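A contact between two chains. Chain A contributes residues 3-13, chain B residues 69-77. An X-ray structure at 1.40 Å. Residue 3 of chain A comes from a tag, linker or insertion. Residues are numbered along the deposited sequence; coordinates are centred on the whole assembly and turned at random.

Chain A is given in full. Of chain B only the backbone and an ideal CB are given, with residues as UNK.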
# COMPACT_ATOMS: atom_id res chain seq x y z
N LEU A 3 11.68 5.30 11.50
CA LEU A 3 10.26 5.65 11.77
C LEU A 3 9.28 4.81 10.96
O LEU A 3 9.58 4.37 9.85
CB LEU A 3 10.00 7.14 11.48
CG LEU A 3 10.31 8.13 12.61
CD1 LEU A 3 11.80 8.16 12.88
CD2 LEU A 3 9.80 9.51 12.22
N GLN A 4 8.10 4.60 11.53
CA GLN A 4 7.06 3.81 10.88
C GLN A 4 6.37 4.62 9.80
O GLN A 4 5.33 5.26 10.02
CB GLN A 4 6.10 3.30 11.95
CG GLN A 4 6.85 2.40 12.93
CD GLN A 4 5.99 1.81 14.02
OE1 GLN A 4 4.75 1.77 13.93
NE2 GLN A 4 6.64 1.31 15.06
N GLN A 5 6.95 4.56 8.60
CA GLN A 5 6.47 5.34 7.48
C GLN A 5 6.50 4.65 6.12
O GLN A 5 7.41 3.89 5.80
CB GLN A 5 7.30 6.63 7.38
CG GLN A 5 7.06 7.49 6.14
CD GLN A 5 8.32 7.65 5.28
OE1 GLN A 5 8.66 6.78 4.48
NE2 GLN A 5 9.01 8.77 5.46
N VAL A 6 5.46 4.93 5.33
CA VAL A 6 5.37 4.46 3.95
C VAL A 6 5.23 5.79 3.24
O VAL A 6 4.32 6.56 3.56
CB VAL A 6 4.13 3.59 3.69
CG1 VAL A 6 3.91 3.45 2.18
CG2 VAL A 6 4.34 2.21 4.30
N ALA A 7 6.13 6.07 2.31
CA ALA A 7 6.11 7.33 1.56
C ALA A 7 5.28 7.25 0.29
O ALA A 7 4.63 8.21 -0.11
CB ALA A 7 7.55 7.72 1.21
N VAL A 8 5.31 6.09 -0.36
CA VAL A 8 4.58 5.89 -1.60
C VAL A 8 4.08 4.47 -1.74
O VAL A 8 4.80 3.54 -1.38
CB VAL A 8 5.48 6.14 -2.84
CG1 VAL A 8 4.65 6.09 -4.11
CG2 VAL A 8 6.20 7.46 -2.72
N ILE A 9 2.85 4.32 -2.22
CA ILE A 9 2.30 3.00 -2.52
C ILE A 9 2.28 3.04 -4.04
O ILE A 9 1.60 3.88 -4.63
CB ILE A 9 0.83 2.81 -2.07
CG1 ILE A 9 0.72 2.90 -0.55
CG2 ILE A 9 0.29 1.47 -2.59
CD1 ILE A 9 -0.72 2.80 -0.05
N THR A 10 3.04 2.17 -4.68
CA THR A 10 3.06 2.16 -6.14
C THR A 10 2.39 0.92 -6.67
O THR A 10 2.76 -0.20 -6.32
CB THR A 10 4.50 2.21 -6.68
OG1 THR A 10 5.11 3.44 -6.27
CG2 THR A 10 4.51 2.15 -8.20
N LEU A 11 1.39 1.12 -7.52
CA LEU A 11 0.68 0.01 -8.13
C LEU A 11 1.07 -0.06 -9.59
O LEU A 11 1.06 0.96 -10.28
CB LEU A 11 -0.83 0.21 -8.04
CG LEU A 11 -1.38 0.38 -6.63
CD1 LEU A 11 -2.88 0.65 -6.68
CD2 LEU A 11 -1.08 -0.88 -5.81
N GLY A 12 1.42 -1.25 -10.07
CA GLY A 12 1.78 -1.41 -11.47
C GLY A 12 0.49 -1.55 -12.26
O GLY A 12 -0.39 -2.33 -11.89
N ILE A 13 0.37 -0.79 -13.35
CA ILE A 13 -0.84 -0.81 -14.17
C ILE A 13 -0.53 -1.01 -15.65
O ILE A 13 0.61 -0.85 -16.08
CB ILE A 13 -1.64 0.49 -13.99
CG1 ILE A 13 -0.79 1.69 -14.44
CG2 ILE A 13 -2.04 0.65 -12.52
CD1 ILE A 13 -1.59 2.97 -14.64
N UNK B 69 2.52 -9.14 -5.88
CA UNK B 69 1.99 -8.65 -7.15
C UNK B 69 2.75 -7.47 -7.74
O UNK B 69 3.87 -7.17 -7.33
CB UNK B 69 0.52 -8.25 -6.96
N UNK B 70 2.11 -6.82 -8.70
CA UNK B 70 2.70 -5.66 -9.38
C UNK B 70 2.56 -4.43 -8.49
O UNK B 70 1.68 -3.60 -8.69
CB UNK B 70 2.04 -5.42 -10.74
N UNK B 71 3.43 -4.33 -7.49
CA UNK B 71 3.40 -3.20 -6.57
C UNK B 71 4.69 -3.08 -5.78
O UNK B 71 5.46 -4.04 -5.66
CB UNK B 71 2.21 -3.33 -5.61
N UNK B 72 4.93 -1.89 -5.23
CA UNK B 72 6.10 -1.63 -4.42
C UNK B 72 5.75 -0.56 -3.40
O UNK B 72 5.06 0.40 -3.72
CB UNK B 72 7.29 -1.21 -5.28
N UNK B 73 6.21 -0.74 -2.17
CA UNK B 73 5.99 0.24 -1.11
C UNK B 73 7.32 0.94 -0.87
O UNK B 73 8.35 0.29 -0.73
CB UNK B 73 5.46 -0.41 0.17
N UNK B 74 7.31 2.26 -0.80
CA UNK B 74 8.55 2.99 -0.59
C UNK B 74 8.62 3.59 0.81
O UNK B 74 7.61 4.01 1.37
CB UNK B 74 8.70 4.09 -1.64
N UNK B 75 9.83 3.58 1.37
CA UNK B 75 10.11 4.17 2.67
C UNK B 75 11.18 5.21 2.35
O UNK B 75 12.24 4.86 1.85
CB UNK B 75 10.56 3.15 3.71
N UNK B 76 10.88 6.48 2.61
CA UNK B 76 11.82 7.56 2.33
C UNK B 76 12.59 8.00 3.57
O UNK B 76 12.02 8.23 4.63
CB UNK B 76 11.08 8.76 1.74
N UNK B 77 13.91 8.12 3.42
CA UNK B 77 14.79 8.50 4.52
C UNK B 77 15.18 9.97 4.47
O UNK B 77 15.05 10.62 3.42
CB UNK B 77 16.05 7.63 4.50

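Chain B runs antiparallel to strand 8-13 of chain A, and backbone hydrogen bonds join the two.

Position 69 lies beyond the reach of chain A, which sets no requirement there. Its phi/psi of -115/-165° is open to many residues. The deposited residue is Gly69(B).

Position 70 has its CA-to-CB bond sideways. Its ideal CB is 4.1 Å from Gly12(A) CA, and Gly12(A) has no side chain. A small residue suits this spot, polar or not. The backbone O accepts a hydrogen bond from Gly12(A) N at 2.7 Å. The residue is Ser70(B). Its OG occupies the space left at Gly12(A): an ideal CB on that glycine would lie 1.9 Å from Ser70(B) OG, a clash.

Position 71 pairs with Leu11(A), and its CB lies on the same sheet face as Ile9(A) and Leu11(A). An apolar side chain fits, such as leucine, isoleucine or methionine. The residue is Met71(B), modelled as selenomethionine. Its CG is 3.8 Å from Leu11(A) CD2, and its SE is 4.1 Å from Ile9(A) CG2.

Position 72 pairs with Thr10(A) on the other face. The ideal CB is 4.6 Å from Thr10(A) CB. Alanine, serine, threonine or valine would be reasonable. The residue is Ala72(B). Its O accepts from Thr10(A) N at 2.9 Å. A water bridges Ala72(B) O, at 3.0 Å from the water O, and Thr10(A) OG1, at 2.6 Å.

Position 73 returns to the face of Ile9(A). The ideal CB is 4.6 Å from Val6(A) CG1, so the surroundings are apolar. Leucine, isoleucine, valine or methionine would suit. The residue is Leu73(B), with CD2 4.0 Å from Ile9(A) CG2.

Position 74 pairs with Val8(A). The ideal CB is 3.9 Å from Val8(A) O and 4.8 Å from Ala7(A) CB. An apolar side chain would suit the neighbouring Val8(A); these distances alone do not limit its size. The residue is Ala74(B); its CB packs 4.0 Å from Val8(A) CB. Its N donates to Val8(A) O at 2.9 Å, and its O accepts from Ala7(A) N at 2.7 Å.

Position 75 points sideways, near the carbonyls of Gln5(A) and Leu3(A). A donor is suited: histidine, lysine, arginine or glutamine. The residue is His75(B). Its NE2 donates to the O of the tag residue Leu3(A) at 3.2 Å.

Position 76 has its ideal CB 3.7 Å from Ala7(A) CB. Small or medium residues suit, polar or apolar. The residue is Asn76(B), with CG 3.3 Å from Ala7(A) CB. Its backbone N donates to Gln5(A) OE1 at 2.9 Å.

Position 77 points away, leaving the choice free. It is Val77(B).

Chain B 69-77: GSMALAHNV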
# COMPACT_ATOMS: atom_id res chain seq x y z
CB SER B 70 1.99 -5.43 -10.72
OG SER B 70 2.71 -4.52 -11.53
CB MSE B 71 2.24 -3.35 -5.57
CG MSE B 71 2.23 -2.23 -4.54
SE MSE B 71 1.10 -2.49 -3.03
CE MSE B 71 2.02 -4.00 -2.31
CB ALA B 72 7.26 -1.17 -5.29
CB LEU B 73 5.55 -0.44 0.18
CG LEU B 73 4.26 -1.26 0.07
CD1 LEU B 73 3.96 -1.91 1.40
CD2 LEU B 73 3.11 -0.36 -0.36
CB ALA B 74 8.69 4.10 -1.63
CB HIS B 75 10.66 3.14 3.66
CG HIS B 75 11.04 3.73 4.99
ND1 HIS B 75 12.33 4.13 5.29
CD2 HIS B 75 10.29 4.04 6.07
CE1 HIS B 75 12.35 4.66 6.51
NE2 HIS B 75 11.12 4.62 7.00
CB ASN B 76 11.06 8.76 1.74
CG ASN B 76 10.66 8.53 0.29
OD1 ASN B 76 10.63 7.39 -0.19
ND2 ASN B 76 10.34 9.62 -0.41
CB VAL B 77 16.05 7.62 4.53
CG1 VAL B 77 15.65 6.16 4.65
CG2 VAL B 77 16.85 7.84 3.26
O HOH W 1 6.58 2.90 -4.14
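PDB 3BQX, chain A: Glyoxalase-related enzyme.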